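Long-range contacts in putative alcohol dehydrogenase (Sinorhizobium meliloti, PDB 4J6F), which is probably a zinc-binding, medium-chain alcohol dehydrogenase that oxidises alcohols with a nicotinamide cofactor: residues Asp113-Ile118 against Ile183-Phe188; Glu132-Asp137 against Glu171-Val176; Val210-Ala215 against Val277-Val282; Ala222-Ala227 against Ile249-Val254. One frame throughout, in Å; residues are numbered along the deposited sequence.

Interaction 1. Residues Asp113-Ile118 against Ile183-Phe188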
loop_
_atom_site.group_PDB
_atom_site.type_symbol
_atom_site.label_atom_id
_atom_site.label_comp_id
_atom_site.label_asym_id
_atom_site.label_seq_id
_atom_site.Cartn_x
_atom_site.Cartn_y
_atom_site.Cartn_z
ATOM N N ASP A 113 -25.081 -10.811 8.262
ATOM C CA ASP A 113 -25.358 -10.134 9.535
ATOM C C ASP A 113 -26.551 -10.701 10.279
ATOM O O ASP A 113 -27.571 -10.036 10.436
ATOM C CB ASP A 113 -25.552 -8.645 9.298
ATOM C CG ASP A 113 -24.343 -8.004 8.665
ATOM O OD1 ASP A 113 -23.249 -8.595 8.777
ATOM O OD2 ASP A 113 -24.488 -6.924 8.047
ATOM N N THR A 114 -26.403 -11.929 10.757
ATOM C CA THR A 114 -27.515 -12.681 11.324
ATOM C C THR A 114 -27.646 -12.488 12.836
ATOM O O THR A 114 -26.661 -12.573 13.585
ATOM C CB THR A 114 -27.364 -14.175 10.997
ATOM O OG1 THR A 114 -27.154 -14.323 9.590
ATOM C CG2 THR A 114 -28.596 -14.946 11.384
ATOM N N VAL A 115 -28.870 -12.216 13.274
ATOM C CA VAL A 115 -29.198 -12.258 14.690
ATOM C C VAL A 115 -30.300 -13.308 14.879
ATOM O O VAL A 115 -31.189 -13.433 14.030
ATOM C CB VAL A 115 -29.658 -10.873 15.217
ATOM C CG1 VAL A 115 -30.143 -10.972 16.660
ATOM C CG2 VAL A 115 -28.536 -9.853 15.121
ATOM N N GLY A 116 -30.245 -14.060 15.979
ATOM C CA GLY A 116 -31.310 -15.017 16.300
ATOM C C GLY A 116 -31.280 -15.588 17.708
ATOM O O GLY A 116 -30.526 -15.129 18.566
ATOM N N HIS A 117 -32.103 -16.613 17.929
ATOM C CA HIS A 117 -32.240 -17.286 19.228
ATOM C C HIS A 117 -31.839 -18.760 19.109
ATOM O O HIS A 117 -32.333 -19.478 18.239
ATOM C CB HIS A 117 -33.670 -17.122 19.748
ATOM C CG HIS A 117 -34.034 -15.694 20.013
ATOM N ND1 HIS A 117 -34.126 -15.170 21.286
ATOM C CD2 HIS A 117 -34.267 -14.661 19.164
ATOM C CE1 HIS A 117 -34.428 -13.883 21.211
ATOM N NE2 HIS A 117 -34.513 -13.548 19.934
ATOM N N ILE A 118 -30.911 -19.197 19.955
ATOM C CA ILE A 118 -30.459 -20.577 19.918
ATOM C C ILE A 118 -31.615 -21.467 20.335
ATOM O O ILE A 118 -32.159 -21.298 21.421
ATOM C CB ILE A 118 -29.279 -20.813 20.874
ATOM C CG1 ILE A 118 -28.111 -19.877 20.521
ATOM C CG2 ILE A 118 -28.867 -22.283 20.851
ATOM C CD1 ILE A 118 -26.837 -20.175 21.268
ATOM N N ILE A 183 -33.296 -6.600 15.285
ATOM C CA ILE A 183 -33.079 -5.841 14.048
ATOM C C ILE A 183 -31.902 -4.857 14.152
ATOM O O ILE A 183 -31.083 -4.775 13.240
ATOM C CB ILE A 183 -34.348 -5.094 13.580
ATOM C CG1 ILE A 183 -35.436 -6.092 13.128
ATOM C CG2 ILE A 183 -34.008 -4.127 12.457
ATOM C CD1 ILE A 183 -36.828 -5.512 12.957
ATOM N N GLU A 184 -31.814 -4.132 15.267
ATOM C CA GLU A 184 -30.774 -3.127 15.462
ATOM C C GLU A 184 -29.407 -3.784 15.498
ATOM O O GLU A 184 -28.449 -3.308 14.889
ATOM C CB GLU A 184 -31.028 -2.332 16.746
ATOM C CG GLU A 184 -32.279 -1.458 16.672
ATOM C CD GLU A 184 -32.485 -0.564 17.885
ATOM O OE1 GLU A 184 -32.803 0.627 17.669
ATOM O OE2 GLU A 184 -32.342 -1.035 19.041
ATOM N N LEU A 185 -29.339 -4.905 16.197
ATOM C CA LEU A 185 -28.124 -5.681 16.328
ATOM C C LEU A 185 -27.656 -6.272 14.999
ATOM O O LEU A 185 -26.470 -6.532 14.819
ATOM C CB LEU A 185 -28.385 -6.799 17.326
ATOM C CG LEU A 185 -27.246 -7.271 18.210
ATOM C CD1 LEU A 185 -26.524 -6.094 18.847
ATOM C CD2 LEU A 185 -27.833 -8.187 19.267
ATOM N N ALA A 186 -28.582 -6.488 14.070
ATOM C CA ALA A 186 -28.259 -7.108 12.780
ATOM C C ALA A 186 -27.611 -6.149 11.776
ATOM O O ALA A 186 -27.375 -6.503 10.618
ATOM C CB ALA A 186 -29.504 -7.731 12.179
ATOM N N THR A 187 -27.327 -4.927 12.205
ATOM C CA THR A 187 -26.797 -3.941 11.285
ATOM C C THR A 187 -25.276 -3.989 11.267
ATOM O O THR A 187 -24.659 -3.428 10.380
ATOM C CB THR A 187 -27.288 -2.509 11.623
ATOM O OG1 THR A 187 -26.704 -2.055 12.852
ATOM C CG2 THR A 187 -28.798 -2.464 11.750
ATOM N N PHE A 188 -24.670 -4.685 12.225
ATOM C CA PHE A 188 -23.250 -4.457 12.526
ATOM C C PHE A 188 -22.192 -5.331 11.848
ATOM O O PHE A 188 -21.234 -4.799 11.285
ATOM C CB PHE A 188 -23.012 -4.482 14.028
ATOM C CG PHE A 188 -23.648 -3.344 14.772
ATOM C CD1 PHE A 188 -23.151 -2.058 14.661
ATOM C CD2 PHE A 188 -24.708 -3.571 15.630
ATOM C CE1 PHE A 188 -23.717 -1.016 15.377
ATOM C CE2 PHE A 188 -25.279 -2.535 16.350
ATOM C CZ PHE A 188 -24.781 -1.252 16.228
#
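Val-115 and Asp-113 meet the turn at Leu-185 and Ala-186 in a buried, mainly apolar contact, where the beginning of strand 113-121 packs against the end of the short helix 182-185. Val-115 does most of the work with one branch. Its CG2 methyl lies beside the backbone N of its own residue, anti to the carbonyl carbon, and from there reaches both CB of Leu-185 and CB of Ala-186, each at 3.8 Å. The same methyl also rests on the peptide joining those two residues, 3.5 Å from Ala-186 N. The methyl of Ala-186 in turn stands 3.5 Å from Asp-113 O, so each segment sets a methyl against the other's backbone. The strand belongs to the mixed sheet of the GroES-like catalytic domain of medium-chain dehydrogenases, between strands 63-72 and 133-140, while Leu-185 to Phe-188 form a type I beta turn that brings the chain to helix 189-201. Asp-113 turns CB toward this turn, but its carboxylate serves other partners: OD1 accepts from Cys-190 N, and OD2 takes a hydrogen bond from Asn-74 ND2 and a salt bridge from Lys-376. Within the turn, Thr-187 OG1 donates to Glu-184 O at 3.0 Å, nearly in line with that carbonyl, and the same hydroxyl oxygen sits 3.6 Å above the Phe-188 ring, over its centre.

Interaction 2. Residues Glu132-Asp137 against Glu171-Val176. With GOL (glycerol), chain C.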
loop_
_atom_site.group_PDB
_atom_site.type_symbol
_atom_site.label_atom_id
_atom_site.label_comp_id
_atom_site.label_asym_id
_atom_site.label_seq_id
_atom_site.Cartn_x
_atom_site.Cartn_y
_atom_site.Cartn_z
ATOM N N GLU A 132 -30.827 -18.195 24.262
ATOM C CA GLU A 132 -30.000 -17.000 24.187
ATOM C C GLU A 132 -30.213 -16.233 22.891
ATOM O O GLU A 132 -30.442 -16.832 21.837
ATOM C CB GLU A 132 -28.534 -17.367 24.307
ATOM C CG GLU A 132 -28.033 -17.399 25.732
ATOM C CD GLU A 132 -26.680 -18.075 25.864
ATOM O OE1 GLU A 132 -25.926 -18.144 24.865
ATOM O OE2 GLU A 132 -26.373 -18.547 26.975
ATOM N N ARG A 133 -30.138 -14.908 22.988
ATOM C CA ARG A 133 -30.207 -14.021 21.839
ATOM C C ARG A 133 -28.770 -13.768 21.385
ATOM O O ARG A 133 -27.959 -13.188 22.122
ATOM C CB ARG A 133 -30.926 -12.723 22.221
ATOM C CG ARG A 133 -31.379 -11.858 21.053
ATOM C CD ARG A 133 -30.297 -10.874 20.592
ATOM N NE ARG A 133 -29.795 -9.967 21.643
ATOM C CZ ARG A 133 -30.185 -8.702 21.819
ATOM N NH1 ARG A 133 -29.649 -7.980 22.801
ATOM N NH2 ARG A 133 -31.097 -8.152 21.019
ATOM N N VAL A 134 -28.447 -14.232 20.183
ATOM C CA VAL A 134 -27.086 -14.120 19.674
ATOM C C VAL A 134 -26.929 -13.303 18.393
ATOM O O VAL A 134 -27.783 -13.315 17.499
ATOM C CB VAL A 134 -26.412 -15.493 19.481
ATOM C CG1 VAL A 134 -26.283 -16.205 20.818
ATOM C CG2 VAL A 134 -27.158 -16.342 18.459
HETATM N N MSE A 135 -25.814 -12.586 18.342
HETATM C CA MSE A 135 -25.327 -11.970 17.131
HETATM C C MSE A 135 -24.281 -12.888 16.580
HETATM O O MSE A 135 -23.315 -13.211 17.272
HETATM C CB MSE A 135 -24.684 -10.665 17.538
HETATM C CG MSE A 135 -24.367 -9.818 16.319
HETATM SE SE MSE A 135 -23.208 -8.362 16.943
HETATM C CE MSE A 135 -21.824 -8.488 15.551
ATOM N N VAL A 136 -24.476 -13.329 15.339
ATOM C CA VAL A 136 -23.539 -14.216 14.656
ATOM C C VAL A 136 -22.295 -13.472 14.166
ATOM O O VAL A 136 -22.404 -12.430 13.513
ATOM C CB VAL A 136 -24.211 -14.867 13.439
ATOM C CG1 VAL A 136 -23.191 -15.585 12.571
ATOM C CG2 VAL A 136 -25.298 -15.824 13.887
ATOM N N ASP A 137 -21.117 -14.006 14.473
ATOM C CA ASP A 137 -19.900 -13.567 13.802
ATOM C C ASP A 137 -19.816 -14.366 12.507
ATOM O O ASP A 137 -19.618 -15.575 12.532
ATOM C CB ASP A 137 -18.672 -13.827 14.673
ATOM C CG ASP A 137 -17.361 -13.592 13.932
ATOM O OD1 ASP A 137 -17.377 -13.215 12.735
ATOM O OD2 ASP A 137 -16.302 -13.786 14.559
ATOM N N GLU A 171 -18.802 -20.950 19.183
ATOM C CA GLU A 171 -17.940 -19.750 19.380
ATOM C C GLU A 171 -18.432 -18.538 18.597
ATOM O O GLU A 171 -18.156 -17.401 18.978
ATOM C CB GLU A 171 -16.458 -19.969 19.003
ATOM C CG GLU A 171 -15.897 -21.368 19.191
ATOM C CD GLU A 171 -16.308 -22.301 18.065
ATOM O OE1 GLU A 171 -15.665 -22.251 16.986
ATOM O OE2 GLU A 171 -17.277 -23.081 18.263
ATOM N N ASN A 172 -19.143 -18.775 17.502
ATOM C CA ASN A 172 -19.587 -17.676 16.652
ATOM C C ASN A 172 -20.930 -17.034 17.048
ATOM O O ASN A 172 -21.328 -16.005 16.478
ATOM C CB ASN A 172 -19.551 -18.078 15.167
ATOM C CG ASN A 172 -18.130 -18.109 14.605
ATOM O OD1 ASN A 172 -17.307 -18.950 14.991
ATOM N ND2 ASN A 172 -17.833 -17.181 13.695
ATOM N N ALA A 173 -21.608 -17.634 18.024
ATOM C CA ALA A 173 -22.862 -17.107 18.513
ATOM C C ALA A 173 -22.596 -16.270 19.758
ATOM O O ALA A 173 -22.363 -16.813 20.837
ATOM C CB ALA A 173 -23.832 -18.244 18.806
ATOM N N HIS A 174 -22.625 -14.951 19.614
ATOM C CA HIS A 174 -22.268 -14.083 20.729
ATOM C C HIS A 174 -23.460 -13.501 21.464
ATOM O O HIS A 174 -24.408 -12.987 20.860
ATOM C CB HIS A 174 -21.343 -12.964 20.273
ATOM C CG HIS A 174 -20.003 -13.455 19.844
ATOM N ND1 HIS A 174 -18.906 -13.446 20.679
ATOM C CD2 HIS A 174 -19.592 -14.017 18.683
ATOM C CE1 HIS A 174 -17.870 -13.969 20.045
ATOM N NE2 HIS A 174 -18.259 -14.320 18.832
ATOM N N VAL A 175 -23.408 -13.593 22.785
ATOM C CA VAL A 175 -24.397 -12.936 23.593
ATOM C C VAL A 175 -23.847 -11.549 23.873
ATOM O O VAL A 175 -22.788 -11.407 24.484
ATOM C CB VAL A 175 -24.665 -13.702 24.897
ATOM C CG1 VAL A 175 -25.561 -12.885 25.825
ATOM C CG2 VAL A 175 -25.296 -15.045 24.579
ATOM N N VAL A 176 -24.560 -10.531 23.405
ATOM C CA VAL A 176 -24.122 -9.156 23.560
ATOM C C VAL A 176 -24.888 -8.442 24.688
ATOM O O VAL A 176 -26.118 -8.358 24.666
ATOM C CB VAL A 176 -24.262 -8.402 22.225
ATOM C CG1 VAL A 176 -23.573 -7.051 22.296
ATOM C CG2 VAL A 176 -23.656 -9.223 21.100
HETATM C C1 GOL C . -13.363 -16.070 18.947
HETATM O O1 GOL C . -13.051 -17.354 18.394
HETATM C C2 GOL C . -14.179 -15.285 17.928
HETATM O O2 GOL C . -14.724 -14.161 18.627
HETATM C C3 GOL C . -15.256 -16.200 17.324
HETATM O O3 GOL C . -16.316 -15.478 16.681
#
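Glu-132 meets Val-175 at one end of an antiparallel ladder between strands 133-140 and 173-175, part of the mixed sheet of the GroES-like domain. The glutamate chain crosses the valine at about a right angle, its CG 3.8 Å from Val-175 CG2, while its carboxylate pairs with Arg-129. Arg-133 bends back at its second and third torsions and gives its NH2 to Asp-182 and Leu-180 O. Val-134 drops CG1 onto Ala-173 CB at 3.8 Å, on the face that Ile-66 covers. Met-135, present as selenomethionine, forms the hydrogen-bonded pair with His-174: Met-135 N reaches His-174 O at 2.9 Å, and His-174 N returns to Met-135 O at 3.0 Å. Val-136 faces Ala-173 in a non-hydrogen-bonded pair. At Asp-137 the ladder closes with two bonds to a single residue, Asp-137 N to Asn-172 O at 2.8 Å and Asn-172 ND2 to Asp-137 O at 2.7 Å, the acceptor lying close to the amide plane. Replacing Asn-172 by an alanine would probably leave Asp-137 O without this donor, with the backbone bond left to hold this end of the ladder. Asp-137 OD2, also hydrogen-bonded to Tyr-141 OH, shares with the His-174 ring a glycerol, probably from the crystallisation liquor, whose O3 gives its hydroxyl to Asp-137 OD2 at 2.7 Å and receives His-174 NE2 at 3.1 Å, almost straight at 175°.

Interaction 3. Residues Val210-Ala215 against Val277-Val282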
loop_
_atom_site.group_PDB
_atom_site.type_symbol
_atom_site.label_atom_id
_atom_site.label_comp_id
_atom_site.label_asym_id
_atom_site.label_seq_id
_atom_site.Cartn_x
_atom_site.Cartn_y
_atom_site.Cartn_z
ATOM N N VAL A 210 -9.550 11.325 8.732
ATOM C CA VAL A 210 -9.817 10.325 7.711
ATOM C C VAL A 210 -10.857 10.830 6.710
ATOM O O VAL A 210 -11.942 11.278 7.103
ATOM C CB VAL A 210 -10.202 8.955 8.330
ATOM C CG1 VAL A 210 -11.348 9.078 9.318
ATOM C CG2 VAL A 210 -10.526 7.951 7.244
ATOM N N LEU A 211 -10.512 10.798 5.426
ATOM C CA LEU A 211 -11.483 11.097 4.370
ATOM C C LEU A 211 -12.154 9.785 3.927
ATOM O O LEU A 211 -11.464 8.815 3.551
ATOM C CB LEU A 211 -10.813 11.790 3.182
ATOM C CG LEU A 211 -11.700 12.314 2.048
ATOM C CD1 LEU A 211 -12.588 13.450 2.528
ATOM C CD2 LEU A 211 -10.853 12.788 0.875
ATOM N N VAL A 212 -13.488 9.759 3.998
ATOM C CA VAL A 212 -14.255 8.543 3.739
ATOM C C VAL A 212 -15.160 8.731 2.530
ATOM O O VAL A 212 -16.114 9.517 2.577
ATOM C CB VAL A 212 -15.147 8.157 4.945
ATOM C CG1 VAL A 212 -15.780 6.798 4.710
ATOM C CG2 VAL A 212 -14.353 8.157 6.241
ATOM N N THR A 213 -14.871 8.009 1.453
ATOM C CA THR A 213 -15.708 8.062 0.259
ATOM C C THR A 213 -16.789 6.995 0.356
ATOM O O THR A 213 -16.606 5.990 1.034
ATOM C CB THR A 213 -14.907 7.775 -1.006
ATOM O OG1 THR A 213 -14.508 6.403 -0.984
ATOM C CG2 THR A 213 -13.690 8.672 -1.098
ATOM N N GLY A 214 -17.903 7.206 -0.342
ATOM C CA GLY A 214 -19.072 6.322 -0.233
ATOM C C GLY A 214 -19.629 6.330 1.174
ATOM O O GLY A 214 -20.065 5.309 1.694
ATOM N N ALA A 215 -19.610 7.503 1.786
ATOM C CA ALA A 215 -19.818 7.622 3.221
ATOM C C ALA A 215 -21.203 7.195 3.697
ATOM O O ALA A 215 -21.349 6.807 4.849
ATOM C CB ALA A 215 -19.516 9.035 3.663
ATOM N N VAL A 277 -5.524 9.930 6.292
ATOM C CA VAL A 277 -5.991 8.646 5.809
ATOM C C VAL A 277 -7.163 8.849 4.872
ATOM O O VAL A 277 -8.035 9.682 5.127
ATOM C CB VAL A 277 -6.441 7.720 6.961
ATOM C CG1 VAL A 277 -7.076 6.456 6.399
ATOM C CG2 VAL A 277 -5.271 7.379 7.883
ATOM N N VAL A 278 -7.168 8.085 3.787
ATOM C CA VAL A 278 -8.321 8.000 2.934
ATOM C C VAL A 278 -8.852 6.584 3.060
ATOM O O VAL A 278 -8.102 5.617 2.917
ATOM C CB VAL A 278 -7.961 8.322 1.473
ATOM C CG1 VAL A 278 -9.035 7.822 0.513
ATOM C CG2 VAL A 278 -7.748 9.812 1.298
ATOM N N ALA A 279 -10.140 6.486 3.398
ATOM C CA ALA A 279 -10.898 5.240 3.377
ATOM C C ALA A 279 -11.786 5.311 2.136
ATOM O O ALA A 279 -12.719 6.125 2.058
ATOM C CB ALA A 279 -11.733 5.103 4.640
ATOM N N ASP A 280 -11.466 4.491 1.147
ATOM C CA ASP A 280 -12.134 4.535 -0.147
ATOM C C ASP A 280 -13.076 3.358 -0.329
ATOM O O ASP A 280 -12.668 2.204 -0.192
ATOM C CB ASP A 280 -11.090 4.522 -1.253
ATOM C CG ASP A 280 -11.684 4.711 -2.624
ATOM O OD1 ASP A 280 -12.837 5.187 -2.757
ATOM O OD2 ASP A 280 -10.971 4.391 -3.592
ATOM N N LEU A 281 -14.335 3.642 -0.639
ATOM C CA LEU A 281 -15.277 2.566 -0.906
ATOM C C LEU A 281 -15.888 2.678 -2.279
ATOM O O LEU A 281 -16.754 1.881 -2.654
ATOM C CB LEU A 281 -16.336 2.511 0.172
ATOM C CG LEU A 281 -15.552 2.071 1.401
ATOM C CD1 LEU A 281 -15.938 2.858 2.651
ATOM C CD2 LEU A 281 -15.614 0.559 1.570
ATOM N N VAL A 282 -15.458 3.698 -3.009
ATOM C CA VAL A 282 -15.915 3.963 -4.360
ATOM C C VAL A 282 -14.920 3.580 -5.454
ATOM O O VAL A 282 -15.275 2.901 -6.398
ATOM C CB VAL A 282 -16.263 5.452 -4.507
ATOM C CG1 VAL A 282 -16.829 5.744 -5.877
ATOM C CG2 VAL A 282 -17.244 5.861 -3.435
#
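The carboxylate of Asp-280 is met on a lone pair by one donor and from above its plane by another. Thr-213 OG1 donates at 2.7 Å to the anti lone pair of Asp-280 OD1, whereas Val-282 N descends on the same OD1 from 52° out of the plane, at 3.0 Å. This second bond makes an Asx turn, and Gly-283 N also binds OD1. OD2 has its own partner in Tyr-300 OH. The threonine hydroxyl can come across because it occupies the position between its own backbone N and carbonyl carbon (chi1 68°). A leucine in place of Asp-280 would probably leave the Thr-213 and Tyr-300 hydroxyls and the Val-282 N-H without their acceptor, so that the Asx turn is lost. Behind this junction the two strands run parallel, 19° apart, with Leu-211 N bound to Val-277 O and Ala-279 N to Leu-211 O, both at 2.7 Å, and Thr-213 N to Ala-279 O at 2.9 Å. Val-210 CG2 touches both Val-277 CG1 and Ala-279 CB, on the face covered by helix 218-229; Leu-211 and Val-278 face Leu-290 on the other. Gly-214, at positive phi, runs against Val-282 CG2, which lies 3.4 Å from Gly-214 N. This is the centre of a parallel Rossmann sheet of order 3-2-1-4-5-6, and the glycine-containing turn after strand 209-212 probably receives the cofactor, as in related dehydrogenases.

Interaction 4. Residues Ala222-Ala227 against Ile249-Val254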
loop_
_atom_site.group_PDB
_atom_site.type_symbol
_atom_site.label_atom_id
_atom_site.label_comp_id
_atom_site.label_asym_id
_atom_site.label_seq_id
_atom_site.Cartn_x
_atom_site.Cartn_y
_atom_site.Cartn_z
ATOM N N ALA A 222 -19.989 3.094 8.725
ATOM C CA ALA A 222 -19.401 2.425 9.858
ATOM C C ALA A 222 -18.091 3.098 10.169
ATOM O O ALA A 222 -17.800 3.414 11.321
ATOM C CB ALA A 222 -19.190 0.950 9.558
ATOM N N ILE A 223 -17.308 3.346 9.130
ATOM C CA ILE A 223 -16.020 3.952 9.325
ATOM C C ILE A 223 -16.144 5.309 9.992
ATOM O O ILE A 223 -15.334 5.637 10.856
ATOM C CB ILE A 223 -15.225 4.020 8.025
ATOM C CG1 ILE A 223 -14.530 2.692 7.832
ATOM C CG2 ILE A 223 -14.172 5.115 8.092
ATOM C CD1 ILE A 223 -14.123 2.458 6.417
ATOM N N ILE A 224 -17.164 6.076 9.618
ATOM C CA ILE A 224 -17.423 7.357 10.271
ATOM C C ILE A 224 -17.629 7.184 11.783
ATOM O O ILE A 224 -17.026 7.901 12.589
ATOM C CB ILE A 224 -18.603 8.098 9.610
ATOM C CG1 ILE A 224 -18.227 8.434 8.165
ATOM C CG2 ILE A 224 -18.991 9.359 10.396
ATOM C CD1 ILE A 224 -19.358 9.005 7.344
ATOM N N GLN A 225 -18.452 6.217 12.160
ATOM C CA GLN A 225 -18.663 5.915 13.574
ATOM C C GLN A 225 -17.394 5.364 14.221
ATOM O O GLN A 225 -16.964 5.855 15.276
ATOM C CB GLN A 225 -19.832 4.950 13.781
ATOM C CG GLN A 225 -21.202 5.514 13.447
ATOM C CD GLN A 225 -22.295 4.769 14.178
ATOM O OE1 GLN A 225 -22.594 5.076 15.341
ATOM N NE2 GLN A 225 -22.892 3.772 13.514
ATOM N N LEU A 226 -16.773 4.376 13.583
ATOM C CA LEU A 226 -15.583 3.782 14.167
ATOM C C LEU A 226 -14.450 4.801 14.303
ATOM O O LEU A 226 -13.713 4.775 15.278
ATOM C CB LEU A 226 -15.148 2.550 13.394
ATOM C CG LEU A 226 -16.158 1.405 13.332
ATOM C CD1 LEU A 226 -15.712 0.436 12.258
ATOM C CD2 LEU A 226 -16.300 0.673 14.650
ATOM N N ALA A 227 -14.329 5.718 13.350
ATOM C CA ALA A 227 -13.370 6.812 13.478
ATOM C C ALA A 227 -13.593 7.599 14.778
ATOM O O ALA A 227 -12.647 7.885 15.525
ATOM C CB ALA A 227 -13.457 7.742 12.285
ATOM N N ILE A 249 -24.400 11.132 12.039
ATOM C CA ILE A 249 -23.680 9.966 12.535
ATOM C C ILE A 249 -22.253 10.275 12.982
ATOM O O ILE A 249 -21.525 9.359 13.350
ATOM C CB ILE A 249 -23.720 8.782 11.544
ATOM C CG1 ILE A 249 -22.973 9.119 10.258
ATOM C CG2 ILE A 249 -25.162 8.394 11.250
ATOM C CD1 ILE A 249 -22.743 7.933 9.352
ATOM N N GLY A 250 -21.866 11.557 12.962
ATOM C CA GLY A 250 -20.616 12.019 13.584
ATOM C C GLY A 250 -19.538 12.593 12.676
ATOM O O GLY A 250 -18.427 12.852 13.135
ATOM N N ALA A 251 -19.844 12.802 11.392
ATOM C CA ALA A 251 -18.868 13.399 10.470
ATOM C C ALA A 251 -18.549 14.813 10.917
ATOM O O ALA A 251 -19.432 15.538 11.370
ATOM C CB ALA A 251 -19.388 13.410 9.042
ATOM N N GLN A 252 -17.290 15.202 10.786
ATOM C CA GLN A 252 -16.864 16.545 11.149
ATOM C C GLN A 252 -17.381 17.553 10.137
ATOM O O GLN A 252 -17.957 18.560 10.492
ATOM C CB GLN A 252 -15.332 16.612 11.249
ATOM C CG GLN A 252 -14.759 17.981 11.588
ATOM C CD GLN A 252 -15.301 18.557 12.888
ATOM O OE1 GLN A 252 -15.697 17.830 13.809
ATOM N NE2 GLN A 252 -15.317 19.879 12.968
ATOM N N ALA A 253 -17.151 17.275 8.868
ATOM C CA ALA A 253 -17.674 18.089 7.794
ATOM C C ALA A 253 -18.018 17.154 6.656
ATOM O O ALA A 253 -17.518 16.017 6.582
ATOM C CB ALA A 253 -16.647 19.110 7.349
ATOM N N VAL A 254 -18.888 17.634 5.778
ATOM C CA VAL A 254 -19.323 16.860 4.632
ATOM C C VAL A 254 -18.965 17.592 3.342
ATOM O O VAL A 254 -19.041 18.808 3.255
ATOM C CB VAL A 254 -20.835 16.558 4.704
ATOM C CG1 VAL A 254 -21.252 15.596 3.604
ATOM C CG2 VAL A 254 -21.192 15.967 6.056
#
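Ile-224 and Ile-249 cross at about a right angle, the first projecting from helix 218-229 and the second standing where helix 243-248 gives way to a turn. Ile-224 meets its partner with both branches. With CG1 beside the backbone N (chi1 -64°), CG2 is left anti to that N and comes within 4.0 Å of Ile-249 CG1, while Ile-224 CD1 lies 4.1 Å from Ile-249 CD1. Ile-249 answers from the less usual position, with CG1 between its backbone N and carbonyl carbon (chi1 65°), which brings its CD1 to the methyls of Ile-224. The CG2 methyl of Ile-224 continues onto the bend itself, 3.7 Å from Ala-251 N and 4.3 Å from Ala-251 CB, and so touches the backbone where the chain swings toward strand 253-256. Gly-250 makes that bend possible: it leaves helical angles with positive phi in a Schellman motif, where any side chain would jam against the carbonyl O of the residue before. The next residue of the helix, Gln-225, lays its CG 3.9 Å from Ile-249 O, alongside rather than bonded, and sends its amide past the contact so that OE1 accepts from Arg-349 N. Arg-228 binds Gly-250 O through NE and Gln-252 OE1 through NH2, tying the bend to the helix by polar means. In the Rossmann fold this joins the helix after the first strand to the turn leading into the third. Across the two segments the contact is methyl on methyl and methyl on peptide, so its fit probably depends on shape and burial, while the directional bonds run from Gly-250 and Gln-252 to Arg-228.

How the interactions relate
The four contacts fall into two pairs, one in each half of the fold. Interactions 1 and 2 lie 9 Å apart between centres and share a sheet: Gly-116 O and Val-134 N, 2.8 Å apart, probably form a hydrogen bond, and Leu-185 CD2 packs on the Arg-133 guanidinium. Interactions 3 and 4, with centres 10 Å apart, form the Rossmann half, where Val-212 CG2 meets Ile-223 CG2 at 3.6 Å and Ala-215 CB meets Ile-224 CD1. Between the halves, interactions 1 and 4 approach to about 5 Å at their nearest atoms without touching. The glycerol belongs to interaction 2, about 30 Å between centres from interaction 3, which includes the probable cofactor-binding turn.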